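Tubulin-like protein CetZ (Methanosaeta thermophila, PDB 3ZID) binds guanine nucleotides and hydrolyses GTP as a tubulin/FtsZ-like cytoskeletal protein, and is probably involved in controlling cell shape. Local coordinates at residues Arg146-Gly149 / Thr150-Gln154; Ala156-Cys159 / Leu160-Met163. All blocks are in the same frame, centred on the assembly; numbering follows the deposited sequence.

Contact 1: Arg146-Gly149 / Thr150-Gln154; sequences REEG and TIYLQ. With GDP (guanosine-5'-diphosphate), chain C.
Tyr152 turns its CG anti to the carbonyl carbon (chi1 -81°), and Glu148 runs out in an extended chain beyond CG, which brings ring and carboxylate together next to the ribose of GDP. CD2 of Tyr152 lies 3.4 Å from Glu148 CD. The CB of Glu148 sits at the edge of the ring, in its plane, while the carboxylate plane is turned 59° against it. C3' of GDP stands on one side of the same ring, 4.2 Å above its plane and offset toward the rim, so the tyrosine flanks acid and sugar together.

The carboxylate takes both ribose hydroxyls, one on each oxygen: GDP O3' donates to Glu148 OE1 at 2.8 Å and GDP O2' to Glu148 OE2 at 2.6 Å. OE1 also accepts the backbone N-H of Phe145, which should help hold the carboxylate in this rotation. Next to this site, the loop after strand 136-143 passes into helix 150-165, with Gly149 as N-cap residue. Its O receives Leu153 N at 3.2 Å in the carbonyl plane, with an N-H...O angle of 160°. Leu153 CG rests 3.4 Å from the same Gly149 O, and the leucine side chain packs against Leu331 and Ala335 of helix 326-369.

Glu148 belongs to the GTP-binding site. Two hydroxyl donors and a backbone N-H around one carboxylate would be expected to stabilise its negative charge, and binding both O2' and O3' is consistent with recognition of a ribose.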
loop_
_atom_site.group_PDB
_atom_site.type_symbol
_atom_site.label_atom_id
_atom_site.label_comp_id
_atom_site.label_asym_id
_atom_site.label_seq_id
_atom_site.Cartn_x
_atom_site.Cartn_y
_atom_site.Cartn_z
ATOM N N ARG A 146 -11.774 1.590 9.117
ATOM C CA ARG A 146 -13.170 1.898 8.770
ATOM C C ARG A 146 -13.751 3.102 9.513
ATOM O O ARG A 146 -14.374 3.984 8.911
ATOM C CB ARG A 146 -14.026 0.653 9.026
ATOM C CG ARG A 146 -15.529 0.783 8.786
ATOM C CD ARG A 146 -16.139 -0.597 8.997
ATOM N NE ARG A 146 -15.814 -1.455 7.856
ATOM C CZ ARG A 146 -15.734 -2.782 7.895
ATOM N NH1 ARG A 146 -15.911 -3.431 9.037
ATOM N NH2 ARG A 146 -15.434 -3.461 6.796
ATOM N N GLU A 147 -13.533 3.149 10.820
ATOM C CA GLU A 147 -14.119 4.213 11.611
ATOM C C GLU A 147 -13.090 5.278 11.943
ATOM O O GLU A 147 -13.188 5.960 12.959
ATOM C CB GLU A 147 -14.799 3.669 12.869
ATOM C CG GLU A 147 -16.101 2.921 12.581
ATOM C CD GLU A 147 -16.592 2.108 13.770
ATOM O OE1 GLU A 147 -15.937 2.150 14.834
ATOM O OE2 GLU A 147 -17.625 1.416 13.636
ATOM N N GLU A 148 -12.097 5.427 11.076
ATOM C CA GLU A 148 -11.312 6.646 11.100
ATOM C C GLU A 148 -12.185 7.758 10.553
ATOM O O GLU A 148 -13.174 7.503 9.855
ATOM C CB GLU A 148 -9.993 6.515 10.338
ATOM C CG GLU A 148 -8.864 6.021 11.236
ATOM C CD GLU A 148 -7.549 5.829 10.505
ATOM O OE1 GLU A 148 -7.565 5.470 9.308
ATOM O OE2 GLU A 148 -6.494 6.043 11.142
ATOM N N GLY A 149 -11.812 8.987 10.875
ATOM C CA GLY A 149 -12.639 10.140 10.590
ATOM C C GLY A 149 -12.962 10.460 9.145
ATOM O O GLY A 149 -12.466 9.848 8.200
ATOM N N THR A 150 -13.798 11.479 9.000
ATOM C CA THR A 150 -14.275 11.958 7.719
ATOM C C THR A 150 -13.168 12.379 6.768
ATOM O O THR A 150 -13.217 12.062 5.585
ATOM C CB THR A 150 -15.194 13.177 7.933
ATOM O OG1 THR A 150 -16.221 12.841 8.874
ATOM C CG2 THR A 150 -15.811 13.629 6.623
ATOM N N ILE A 151 -12.195 13.123 7.288
ATOM C CA ILE A 151 -11.077 13.607 6.493
ATOM C C ILE A 151 -10.231 12.460 5.956
ATOM O O ILE A 151 -9.806 12.470 4.804
ATOM C CB ILE A 151 -10.190 14.572 7.294
ATOM C CG1 ILE A 151 -10.949 15.876 7.521
ATOM C CG2 ILE A 151 -8.925 14.906 6.524
ATOM C CD1 ILE A 151 -11.369 16.564 6.217
ATOM N N TYR A 152 -9.992 11.476 6.806
ATOM C CA TYR A 152 -9.232 10.306 6.407
ATOM C C TYR A 152 -9.909 9.596 5.226
ATOM O O TYR A 152 -9.249 9.237 4.236
ATOM C CB TYR A 152 -9.058 9.375 7.603
ATOM C CG TYR A 152 -7.925 9.798 8.515
ATOM C CD1 TYR A 152 -7.077 10.849 8.166
ATOM C CD2 TYR A 152 -7.722 9.178 9.741
ATOM C CE1 TYR A 152 -6.036 11.248 9.003
ATOM C CE2 TYR A 152 -6.688 9.571 10.586
ATOM C CZ TYR A 152 -5.853 10.609 10.212
ATOM O OH TYR A 152 -4.831 10.997 11.051
ATOM N N LEU A 153 -11.223 9.417 5.318
ATOM C CA LEU A 153 -11.957 8.749 4.247
ATOM C C LEU A 153 -11.973 9.558 2.958
ATOM O O LEU A 153 -11.850 9.004 1.867
ATOM C CB LEU A 153 -13.378 8.405 4.673
ATOM C CG LEU A 153 -13.519 7.534 5.913
ATOM C CD1 LEU A 153 -14.992 7.288 6.204
ATOM C CD2 LEU A 153 -12.785 6.224 5.706
ATOM N N GLN A 154 -12.129 10.867 3.086
ATOM C CA GLN A 154 -12.146 11.741 1.923
ATOM C C GLN A 154 -10.819 11.781 1.211
ATOM O O GLN A 154 -10.766 11.723 -0.010
ATOM C CB GLN A 154 -12.508 13.169 2.312
ATOM C CG GLN A 154 -13.876 13.383 2.879
ATOM C CD GLN A 154 -14.082 14.841 3.215
ATOM O OE1 GLN A 154 -13.228 15.679 2.910
ATOM N NE2 GLN A 154 -15.197 15.154 3.867
HETATM P PB GDP C . 0.889 11.652 6.797
HETATM O O1B GDP C . 1.096 11.083 5.404
HETATM O O2B GDP C . 2.187 11.593 7.577
HETATM O O3B GDP C . 0.417 13.089 6.659
HETATM O O3A GDP C . -0.280 10.844 7.540
HETATM P PA GDP C . -0.169 9.286 7.912
HETATM O O1A GDP C . -0.016 9.102 9.382
HETATM O O2A GDP C . 0.893 8.549 7.126
HETATM O "O5'" GDP C . -1.592 8.802 7.391
HETATM C "C5'" GDP C . -2.572 8.404 8.337
HETATM C "C4'" GDP C . -3.150 7.075 7.870
HETATM O "O4'" GDP C . -2.106 6.101 7.917
HETATM C "C3'" GDP C . -4.214 6.636 8.838
HETATM O "O3'" GDP C . -5.106 5.798 8.106
HETATM C "C2'" GDP C . -3.430 5.831 9.836
HETATM O "O2'" GDP C . -4.275 4.855 10.436
HETATM C "C1'" GDP C . -2.392 5.161 8.958
HETATM N N9 GDP C . -1.104 4.899 9.602
HETATM C C8 GDP C . -0.323 5.777 10.261
HETATM N N7 GDP C . 0.826 5.180 10.660
HETATM C C5 GDP C . 0.770 3.898 10.243
HETATM C C6 GDP C . 1.647 2.726 10.308
HETATM O O6 GDP C . 2.732 2.790 10.900
HETATM N N1 GDP C . 1.230 1.598 9.735
HETATM C C2 GDP C . 0.051 1.500 9.107
HETATM N N2 GDP C . -0.287 0.311 8.566
HETATM N N3 GDP C . -0.823 2.530 8.994
HETATM C C4 GDP C . -0.499 3.727 9.531
#

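Contact 2: Ala156-Cys159 / Leu160-Met163; sequences AAFC and LREM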
loop_
_atom_site.group_PDB
_atom_site.type_symbol
_atom_site.label_atom_id
_atom_site.label_comp_id
_atom_site.label_asym_id
_atom_site.label_seq_id
_atom_site.Cartn_x
_atom_site.Cartn_y
_atom_site.Cartn_z
ATOM N N ALA A 156 -8.581 9.525 1.328
ATOM C CA ALA A 156 -8.373 8.200 0.742
ATOM C C ALA A 156 -8.967 8.114 -0.653
ATOM O O ALA A 156 -8.299 7.718 -1.603
ATOM C CB ALA A 156 -8.972 7.136 1.632
ATOM N N ALA A 157 -10.214 8.551 -0.779
ATOM C CA ALA A 157 -10.925 8.478 -2.050
ATOM C C ALA A 157 -10.222 9.246 -3.151
ATOM O O ALA A 157 -10.059 8.733 -4.262
ATOM C CB ALA A 157 -12.368 8.972 -1.890
ATOM N N PHE A 158 -9.818 10.477 -2.856
ATOM C CA PHE A 158 -9.124 11.288 -3.859
ATOM C C PHE A 158 -7.695 10.841 -4.146
ATOM O O PHE A 158 -7.190 11.014 -5.265
ATOM C CB PHE A 158 -9.158 12.756 -3.487
ATOM C CG PHE A 158 -10.535 13.330 -3.526
ATOM C CD1 PHE A 158 -11.215 13.440 -4.731
ATOM C CD2 PHE A 158 -11.136 13.778 -2.372
ATOM C CE1 PHE A 158 -12.490 13.969 -4.774
ATOM C CE2 PHE A 158 -12.404 14.323 -2.407
ATOM C CZ PHE A 158 -13.078 14.422 -3.611
ATOM N N CYS A 159 -7.029 10.315 -3.128
ATOM C CA CYS A 159 -5.671 9.817 -3.326
ATOM C C CYS A 159 -5.672 8.621 -4.265
ATOM O O CYS A 159 -4.866 8.546 -5.202
ATOM C CB CYS A 159 -5.038 9.414 -2.000
ATOM S SG CYS A 159 -3.381 8.714 -2.220
ATOM N N LEU A 160 -6.568 7.673 -4.011
ATOM C CA LEU A 160 -6.661 6.483 -4.860
ATOM C C LEU A 160 -6.945 6.852 -6.320
ATOM O O LEU A 160 -6.410 6.232 -7.253
ATOM C CB LEU A 160 -7.709 5.503 -4.323
ATOM C CG LEU A 160 -7.298 4.746 -3.052
ATOM C CD1 LEU A 160 -8.511 4.077 -2.396
ATOM C CD2 LEU A 160 -6.197 3.719 -3.377
ATOM N N ARG A 161 -7.791 7.865 -6.516
ATOM C CA ARG A 161 -8.052 8.364 -7.862
ATOM C C ARG A 161 -6.793 8.875 -8.539
ATOM O O ARG A 161 -6.513 8.504 -9.680
ATOM C CB ARG A 161 -9.128 9.456 -7.856
ATOM C CG ARG A 161 -10.527 8.911 -7.667
ATOM C CD ARG A 161 -11.548 10.006 -7.359
ATOM N NE ARG A 161 -11.764 10.918 -8.480
ATOM C CZ ARG A 161 -12.773 11.780 -8.544
ATOM N NH1 ARG A 161 -13.657 11.831 -7.561
ATOM N NH2 ARG A 161 -12.906 12.578 -9.591
ATOM N N GLU A 162 -6.022 9.703 -7.843
ATOM C CA GLU A 162 -4.784 10.214 -8.427
ATOM C C GLU A 162 -3.757 9.132 -8.746
ATOM O O GLU A 162 -3.042 9.244 -9.742
ATOM C CB GLU A 162 -4.142 11.268 -7.530
ATOM C CG GLU A 162 -4.894 12.572 -7.478
ATOM C CD GLU A 162 -4.348 13.502 -6.421
ATOM O OE1 GLU A 162 -3.264 13.212 -5.869
ATOM O OE2 GLU A 162 -4.990 14.537 -6.163
ATOM N N MET A 163 -3.692 8.097 -7.904
ATOM C CA MET A 163 -2.767 6.973 -8.098
ATOM C C MET A 163 -3.033 6.265 -9.419
ATOM O O MET A 163 -2.120 6.000 -10.191
ATOM C CB MET A 163 -2.908 5.952 -6.959
ATOM C CG MET A 163 -2.149 6.264 -5.671
ATOM S SD MET A 163 -0.376 6.515 -5.898
ATOM C CE MET A 163 0.122 6.469 -4.195
#
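Ala156 O receives the backbone N of Leu160 at 3.0 Å, with an N-H...O angle of 172°, nearly straight and close to the line of the carbonyl bond. The next links follow the same i to i+4 pattern. Arg161 N reaches Ala157 O only weakly, at 3.3 Å, and Ala157 O has a second weak partner in the hydroxyl of Tyr332. Glu162 N bonds to Phe158 O at 3.1 Å, tilted from the carbonyl plane, and Met163 N to Cys159 O at 3.0 Å.

Leu160, Arg161, Glu162 and Met163 all hold CG anti to the carbonyl carbon, which lays each CG beside a carbonyl oxygen of the preceding turn; in Arg161, CG comes within 3.4 Å of Ala157 O. Beyond this the arginine bends at chi3 (67°) and runs alongside Phe158, both side chains pointing the same way. NH1 of Arg161 approaches Phe158 CE1 to 3.7 Å, with guanidinium and ring planes 39° apart.

These two turns belong to the helix of the beta-alpha-beta unit formed by strand 136-143, helix 150-165 and strand 172-175, whose strands belong to the parallel sheet of the Rossmann-like GTPase domain. Different flanks of the helix meet different neighbours. Ala157 and Leu160 pack on helix 326-369, and Cys159 and Met163 on helix 117-131.

On that second flank, Cys159 SG makes a loose apolar contact with Met163 CG at 4.4 Å. The carboxylate of Glu162 extends from the helix to helix 79-98, where OE2 forms salt bridges with both Lys83 and Arg79.

Contacts 1 and 2 follow one another along helix 150-165, their centres 13 Å apart and with no touch between them beyond the continuous chain. Contact 1 comes first, at the passage from the loop after strand 136-143 into the helix, where the surface meets the nucleotide. Contact 2 lies further along, more buried and nearer the centre of the chain. Both lie within the GTPase domain, and both pack against the long helix 326-369. A single helix thus begins at the ribose end of the GDP pocket and continues with side-chain contacts to helices 117-131 and 326-369, as the helix linking strands 136-143 and 172-175.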